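Local coordinates for protein putative tetR family transcription regulator (Shewanella loihica, PDB 3PPB) that probably binds DNA through an N-terminal helix-turn-helix and regulates transcription as a member of the TetR family, at residues 63-68 with 105-110; 91-96 with 159-164. All blocks are in the same frame, centred on the assembly; numbering follows the deposited sequence.

Contact 1 (63-68 with 105-110). With EDO (1,2-ethanediol), chain D; EDO (1,2-ethanediol), chain F; EDO (1,2-ethanediol), chain G; EDO (1,2-ethanediol), chain H.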
loop_
_atom_site.group_PDB
_atom_site.type_symbol
_atom_site.label_atom_id
_atom_site.label_comp_id
_atom_site.label_asym_id
_atom_site.label_seq_id
_atom_site.Cartn_x
_atom_site.Cartn_y
_atom_site.Cartn_z
ATOM N N GLY A 63 -5.551 4.145 -17.378
ATOM C CA GLY A 63 -6.901 4.662 -17.585
ATOM C C GLY A 63 -7.555 5.111 -16.295
ATOM O O GLY A 63 -8.051 6.240 -16.215
ATOM N N VAL A 64 -7.530 4.240 -15.261
ATOM C CA VAL A 64 -8.107 4.545 -13.941
ATOM C C VAL A 64 -7.296 5.696 -13.287
ATOM O O VAL A 64 -7.899 6.623 -12.751
ATOM C CB VAL A 64 -8.248 3.302 -13.003
ATOM C CG1 VAL A 64 -8.950 3.690 -11.706
ATOM C CG2 VAL A 64 -9.033 2.168 -13.693
ATOM N N LYS A 65 -5.954 5.662 -13.384
ATOM C CA LYS A 65 -5.104 6.743 -12.857
ATOM C C LYS A 65 -5.502 8.089 -13.500
ATOM O O LYS A 65 -5.649 9.080 -12.774
ATOM C CB LYS A 65 -3.598 6.459 -13.091
ATOM C CG LYS A 65 -2.998 5.377 -12.199
ATOM C CD LYS A 65 -2.625 5.910 -10.824
ATOM C CE LYS A 65 -2.212 4.807 -9.898
ATOM N NZ LYS A 65 -1.470 5.344 -8.729
ATOM N N GLN A 66 -5.737 8.103 -14.843
ATOM C CA GLN A 66 -6.141 9.322 -15.546
ATOM C C GLN A 66 -7.499 9.831 -15.039
ATOM O O GLN A 66 -7.621 11.027 -14.782
ATOM C CB GLN A 66 -6.155 9.143 -17.065
ATOM C CG GLN A 66 -6.248 10.493 -17.807
ATOM C CD GLN A 66 -5.058 11.388 -17.553
ATOM O OE1 GLN A 66 -3.933 11.070 -17.922
ATOM N NE2 GLN A 66 -5.275 12.515 -16.877
ATOM N N GLU A 67 -8.483 8.934 -14.840
ATOM C CA GLU A 67 -9.797 9.291 -14.286
ATOM C C GLU A 67 -9.664 9.951 -12.904
ATOM O O GLU A 67 -10.293 10.980 -12.638
ATOM C CB GLU A 67 -10.682 8.046 -14.168
ATOM C CG GLU A 67 -11.233 7.552 -15.482
ATOM C CD GLU A 67 -12.025 6.272 -15.326
ATOM O OE1 GLU A 67 -12.683 6.109 -14.273
ATOM O OE2 GLU A 67 -11.960 5.415 -16.239
ATOM N N PHE A 68 -8.848 9.343 -12.031
ATOM C CA PHE A 68 -8.579 9.835 -10.686
ATOM C C PHE A 68 -7.967 11.246 -10.735
ATOM O O PHE A 68 -8.449 12.159 -10.056
ATOM C CB PHE A 68 -7.640 8.855 -9.973
ATOM C CG PHE A 68 -7.134 9.292 -8.619
ATOM C CD1 PHE A 68 -7.954 9.222 -7.495
ATOM C CD2 PHE A 68 -5.817 9.719 -8.452
ATOM C CE1 PHE A 68 -7.468 9.569 -6.233
ATOM C CE2 PHE A 68 -5.332 10.071 -7.191
ATOM C CZ PHE A 68 -6.160 10.001 -6.091
ATOM N N ALA A 105 -10.473 -0.179 -4.857
ATOM C CA ALA A 105 -9.940 -1.501 -4.478
ATOM C C ALA A 105 -8.803 -1.911 -5.454
ATOM O O ALA A 105 -7.805 -2.471 -5.019
ATOM C CB ALA A 105 -11.054 -2.539 -4.488
ATOM N N PHE A 106 -8.947 -1.563 -6.760
ATOM C CA PHE A 106 -7.965 -1.781 -7.828
ATOM C C PHE A 106 -6.676 -1.020 -7.494
ATOM O O PHE A 106 -5.598 -1.588 -7.654
ATOM C CB PHE A 106 -8.542 -1.340 -9.201
ATOM C CG PHE A 106 -7.553 -1.387 -10.342
ATOM C CD1 PHE A 106 -7.327 -2.570 -11.036
ATOM C CD2 PHE A 106 -6.829 -0.252 -10.711
ATOM C CE1 PHE A 106 -6.393 -2.627 -12.073
ATOM C CE2 PHE A 106 -5.894 -0.310 -11.750
ATOM C CZ PHE A 106 -5.699 -1.493 -12.439
ATOM N N PHE A 107 -6.774 0.239 -6.985
ATOM C CA PHE A 107 -5.574 1.002 -6.579
ATOM C C PHE A 107 -4.909 0.339 -5.375
ATOM O O PHE A 107 -3.701 0.136 -5.355
ATOM C CB PHE A 107 -5.907 2.462 -6.232
ATOM C CG PHE A 107 -6.128 3.434 -7.367
ATOM C CD1 PHE A 107 -5.632 3.169 -8.645
ATOM C CD2 PHE A 107 -6.768 4.642 -7.146
ATOM C CE1 PHE A 107 -5.810 4.081 -9.682
ATOM C CE2 PHE A 107 -6.904 5.576 -8.177
ATOM C CZ PHE A 107 -6.438 5.284 -9.436
ATOM N N GLN A 108 -5.705 -0.041 -4.394
ATOM C CA GLN A 108 -5.201 -0.674 -3.186
ATOM C C GLN A 108 -4.428 -1.950 -3.582
ATOM O O GLN A 108 -3.335 -2.194 -3.095
ATOM C CB GLN A 108 -6.391 -0.945 -2.247
ATOM C CG GLN A 108 -6.095 -0.891 -0.764
ATOM C CD GLN A 108 -5.493 0.392 -0.239
ATOM O OE1 GLN A 108 -4.282 0.509 -0.136
ATOM N NE2 GLN A 108 -6.309 1.344 0.207
ATOM N N LEU A 109 -4.928 -2.691 -4.547
ATOM C CA LEU A 109 -4.236 -3.904 -4.958
ATOM C C LEU A 109 -3.034 -3.683 -5.882
ATOM O O LEU A 109 -2.084 -4.462 -5.794
ATOM C CB LEU A 109 -5.221 -4.847 -5.671
ATOM C CG LEU A 109 -6.304 -5.496 -4.823
ATOM C CD1 LEU A 109 -7.465 -5.937 -5.698
ATOM C CD2 LEU A 109 -5.736 -6.676 -4.036
ATOM N N TYR A 110 -3.082 -2.697 -6.801
ATOM C CA TYR A 110 -2.056 -2.604 -7.849
ATOM C C TYR A 110 -1.150 -1.353 -7.877
ATOM O O TYR A 110 -0.061 -1.448 -8.449
ATOM C CB TYR A 110 -2.735 -2.730 -9.232
ATOM C CG TYR A 110 -3.416 -4.067 -9.439
ATOM C CD1 TYR A 110 -2.711 -5.161 -9.927
ATOM C CD2 TYR A 110 -4.770 -4.234 -9.169
ATOM C CE1 TYR A 110 -3.327 -6.401 -10.096
ATOM C CE2 TYR A 110 -5.394 -5.470 -9.336
ATOM C CZ TYR A 110 -4.663 -6.553 -9.788
ATOM O OH TYR A 110 -5.270 -7.766 -9.962
HETATM C C1 EDO D . -2.913 7.438 -6.145
HETATM O O1 EDO D . -2.486 7.599 -7.496
HETATM C C2 EDO D . -3.906 6.289 -6.095
HETATM O O2 EDO D . -3.326 5.117 -6.661
HETATM C C1 EDO F . -1.067 -2.105 -0.635
HETATM O O1 EDO F . -2.316 -1.403 -0.571
HETATM C C2 EDO F . 0.040 -1.101 -0.934
HETATM O O2 EDO F . 1.213 -1.787 -1.399
HETATM C C1 EDO G . -14.623 8.624 -12.134
HETATM O O1 EDO G . -13.611 7.620 -12.297
HETATM C C2 EDO G . -13.991 10.000 -12.329
HETATM O O2 EDO G . -14.957 11.024 -12.049
HETATM C C1 EDO H . -13.106 0.656 -16.862
HETATM O O1 EDO H . -14.106 1.335 -16.093
HETATM C C2 EDO H . -12.257 1.681 -17.604
HETATM O O2 EDO H . -11.629 2.550 -16.657
#
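Segments 63-68 and 105-110, on helices 53-74 and 101-110, cross at -121° with their axes 11.3 Å apart at the closest. In the all-helical TetR-like fold, the first of these helices comes directly after the predicted helix-turn-helix. The contact is buried and has no hydrogen bond from segment to segment. Phe107 reaches across to helix 53-74, with CG anti to its carbonyl carbon. Its ring meets three side chains spaced over one turn of that helix. Val64 has CG1 anti to its backbone N, and this methyl lies 3.7 Å from Phe107 CZ. Phe68 also has CG anti to N, and it turns a ring face to the edge of Phe107. This T-shaped pair has planes at 84° and centroids 5.4 Å apart, with Phe107 CE2 nearest to Phe68 CG. Phe106 adds a looser contact with Val64 CG2 and packs on Leu57, Leu60 and Phe61 of the same helix. Lys65 bends at chi2, which carries its CE to 3.7 Å from Phe107 CE1. Its NZ stands over the Phe107 face in a cation-pi contact, 4.9 Å from the centroid and 22° off the ring normal. A molecule of 1,2-ethanediol, probably from the crystallisation liquor, lies over the same face of Phe107 as the ammonium. Lys65 NZ donates to both its hydroxyls, O1 and O2, each at 2.8 Å.

Contact 2 (91-96 with 159-164). With EDO (1,2-ethanediol), chain G.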
loop_
_atom_site.group_PDB
_atom_site.type_symbol
_atom_site.label_atom_id
_atom_site.label_comp_id
_atom_site.label_asym_id
_atom_site.label_seq_id
_atom_site.Cartn_x
_atom_site.Cartn_y
_atom_site.Cartn_z
ATOM N N PHE A 91 -9.149 15.954 0.062
ATOM C CA PHE A 91 -10.524 15.541 0.305
ATOM C C PHE A 91 -11.234 15.151 -1.006
ATOM O O PHE A 91 -12.067 14.248 -0.965
ATOM C CB PHE A 91 -11.309 16.556 1.142
ATOM C CG PHE A 91 -10.820 16.571 2.582
ATOM C CD1 PHE A 91 -10.820 15.403 3.352
ATOM C CD2 PHE A 91 -10.352 17.743 3.166
ATOM C CE1 PHE A 91 -10.333 15.405 4.670
ATOM C CE2 PHE A 91 -9.910 17.753 4.502
ATOM C CZ PHE A 91 -9.899 16.580 5.243
ATOM N N ALA A 92 -10.837 15.718 -2.164
ATOM C CA ALA A 92 -11.384 15.283 -3.468
ATOM C C ALA A 92 -10.925 13.862 -3.791
ATOM O O ALA A 92 -11.697 13.081 -4.348
ATOM C CB ALA A 92 -10.946 16.220 -4.587
ATOM N N ALA A 93 -9.664 13.532 -3.444
ATOM C CA ALA A 93 -9.088 12.190 -3.673
ATOM C C ALA A 93 -9.818 11.155 -2.807
ATOM O O ALA A 93 -10.227 10.106 -3.305
ATOM C CB ALA A 93 -7.582 12.197 -3.367
ATOM N N LEU A 94 -10.020 11.476 -1.520
ATOM C CA LEU A 94 -10.706 10.592 -0.572
ATOM C C LEU A 94 -12.173 10.450 -0.958
ATOM O O LEU A 94 -12.683 9.336 -0.894
ATOM C CB LEU A 94 -10.524 11.095 0.879
ATOM C CG LEU A 94 -9.370 10.455 1.708
ATOM C CD1 LEU A 94 -8.041 10.488 0.972
ATOM C CD2 LEU A 94 -9.165 11.191 3.031
ATOM N N THR A 95 -12.830 11.541 -1.446
ATOM C CA THR A 95 -14.228 11.484 -1.890
ATOM C C THR A 95 -14.327 10.553 -3.091
ATOM O O THR A 95 -15.238 9.719 -3.148
ATOM C CB THR A 95 -14.761 12.882 -2.215
ATOM O OG1 THR A 95 -14.672 13.678 -1.035
ATOM C CG2 THR A 95 -16.207 12.878 -2.735
ATOM N N TRP A 96 -13.363 10.662 -4.027
ATOM C CA TRP A 96 -13.326 9.817 -5.224
ATOM C C TRP A 96 -13.218 8.348 -4.814
ATOM O O TRP A 96 -13.943 7.520 -5.359
ATOM C CB TRP A 96 -12.175 10.231 -6.152
ATOM C CG TRP A 96 -12.086 9.393 -7.399
ATOM C CD1 TRP A 96 -12.617 9.682 -8.624
ATOM C CD2 TRP A 96 -11.424 8.123 -7.535
ATOM N NE1 TRP A 96 -12.321 8.676 -9.521
ATOM C CE2 TRP A 96 -11.606 7.695 -8.873
ATOM C CE3 TRP A 96 -10.699 7.300 -6.656
ATOM C CZ2 TRP A 96 -11.057 6.497 -9.354
ATOM C CZ3 TRP A 96 -10.194 6.096 -7.127
ATOM C CH2 TRP A 96 -10.385 5.703 -8.457
ATOM N N GLY A 159 1.472 6.697 -0.326
ATOM C CA GLY A 159 1.315 5.781 0.799
ATOM C C GLY A 159 0.289 6.266 1.817
ATOM O O GLY A 159 -0.484 5.466 2.363
ATOM N N GLN A 160 0.279 7.578 2.095
ATOM C CA GLN A 160 -0.657 8.149 3.060
ATOM C C GLN A 160 -2.059 8.133 2.502
ATOM O O GLN A 160 -2.998 7.879 3.252
ATOM C CB GLN A 160 -0.252 9.558 3.488
ATOM C CG GLN A 160 1.042 9.533 4.305
ATOM C CD GLN A 160 1.305 10.852 4.930
ATOM O OE1 GLN A 160 1.735 11.803 4.259
ATOM N NE2 GLN A 160 1.038 10.950 6.224
ATOM N N TYR A 161 -2.210 8.360 1.186
ATOM C CA TYR A 161 -3.530 8.264 0.535
ATOM C C TYR A 161 -4.066 6.827 0.678
ATOM O O TYR A 161 -5.226 6.614 1.043
ATOM C CB TYR A 161 -3.435 8.673 -0.951
ATOM C CG TYR A 161 -4.661 8.297 -1.754
ATOM C CD1 TYR A 161 -5.828 9.057 -1.682
ATOM C CD2 TYR A 161 -4.677 7.149 -2.543
ATOM C CE1 TYR A 161 -6.976 8.695 -2.400
ATOM C CE2 TYR A 161 -5.830 6.764 -3.240
ATOM C CZ TYR A 161 -6.970 7.552 -3.177
ATOM O OH TYR A 161 -8.113 7.205 -3.859
ATOM N N LEU A 162 -3.218 5.837 0.387
ATOM C CA LEU A 162 -3.646 4.439 0.459
ATOM C C LEU A 162 -3.976 4.030 1.880
ATOM O O LEU A 162 -4.903 3.254 2.085
ATOM C CB LEU A 162 -2.601 3.499 -0.158
ATOM C CG LEU A 162 -2.423 3.614 -1.695
ATOM C CD1 LEU A 162 -1.264 2.785 -2.141
ATOM C CD2 LEU A 162 -3.699 3.205 -2.442
ATOM N N ALA A 163 -3.253 4.577 2.866
ATOM C CA ALA A 163 -3.505 4.290 4.280
ATOM C C ALA A 163 -4.846 4.897 4.713
ATOM O O ALA A 163 -5.622 4.224 5.376
ATOM C CB ALA A 163 -2.378 4.832 5.130
ATOM N N ALA A 164 -5.126 6.155 4.319
ATOM C CA ALA A 164 -6.358 6.852 4.724
ATOM C C ALA A 164 -7.578 6.232 4.054
ATOM O O ALA A 164 -8.616 6.105 4.701
ATOM C CB ALA A 164 -6.271 8.356 4.412
HETATM C C1 EDO G . -14.623 8.624 -12.134
HETATM O O1 EDO G . -13.611 7.620 -12.297
HETATM C C2 EDO G . -13.991 10.000 -12.329
HETATM O O2 EDO G . -14.957 11.024 -12.049
#
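Tyr161 of helix 150-170 reaches over to helix 82-99 and carries most of this contact. The segment axes cross at -46° and come within 10.7 Å. Both helices belong to the C-terminal helical body, which in TetR-family proteins commonly carries the ligand pocket and the dimer interface. From CB, the side chain leaves with CG anti to the backbone N (chi1 167°). The CD1-CE1 side of the ring then faces helix 82-99. CD1 meets Leu94 CD1 at 3.7 Å, and the two side chains run side by side, pointing opposite ways. The next atom out, CE1, touches Ala93 CB, also at 3.7 Å. The carbonyl oxygen of Ala93 lies in the ring plane, at the edge, beyond CE1. At the tip, Tyr161 OH is 3.8 Å from Trp96 CE3, with the two side chains roughly perpendicular in direction. The hydroxyl is hydrogen-bonded to Gln104 OE1, outside the two segments. One turn along from Tyr161, Ala164 CB meets the other methyl of Leu94, CD2, at 4.3 Å. The indole points its N-H the other way. Trp96 NE1 makes a weak bond of 3.2 Å to O1 of a 1,2-ethanediol, which in turn donates to Glu67 OE1. The chemistry between the segments is therefore mostly apolar, methyl against aromatic carbon, with no hydrogen bond between the segments. The polar tip of Tyr161 is satisfied by Gln104, so its phenol can lie buried among these carbons.

In the fold
From the N terminus, the chain passes the predicted helix-turn-helix and enters helix 53-74, which holds the first half of contact 1. Helix 82-99 follows with the first half of contact 2. The next helix, 101-110, closes contact 1 over 36 intervening residues. Contact 2 closes later, on helix 150-170, across 62 residues. The two closures cross rather than nest, so four helices are tied together. The contacts also touch directly. Trp96 packs on Phe68 and Phe107, Phe68 meets Tyr161, and Gln108 NE2 probably donates to Leu162 O. Both contacts reach the second subunit: Gln108 and Leu162 each pack on its Met112.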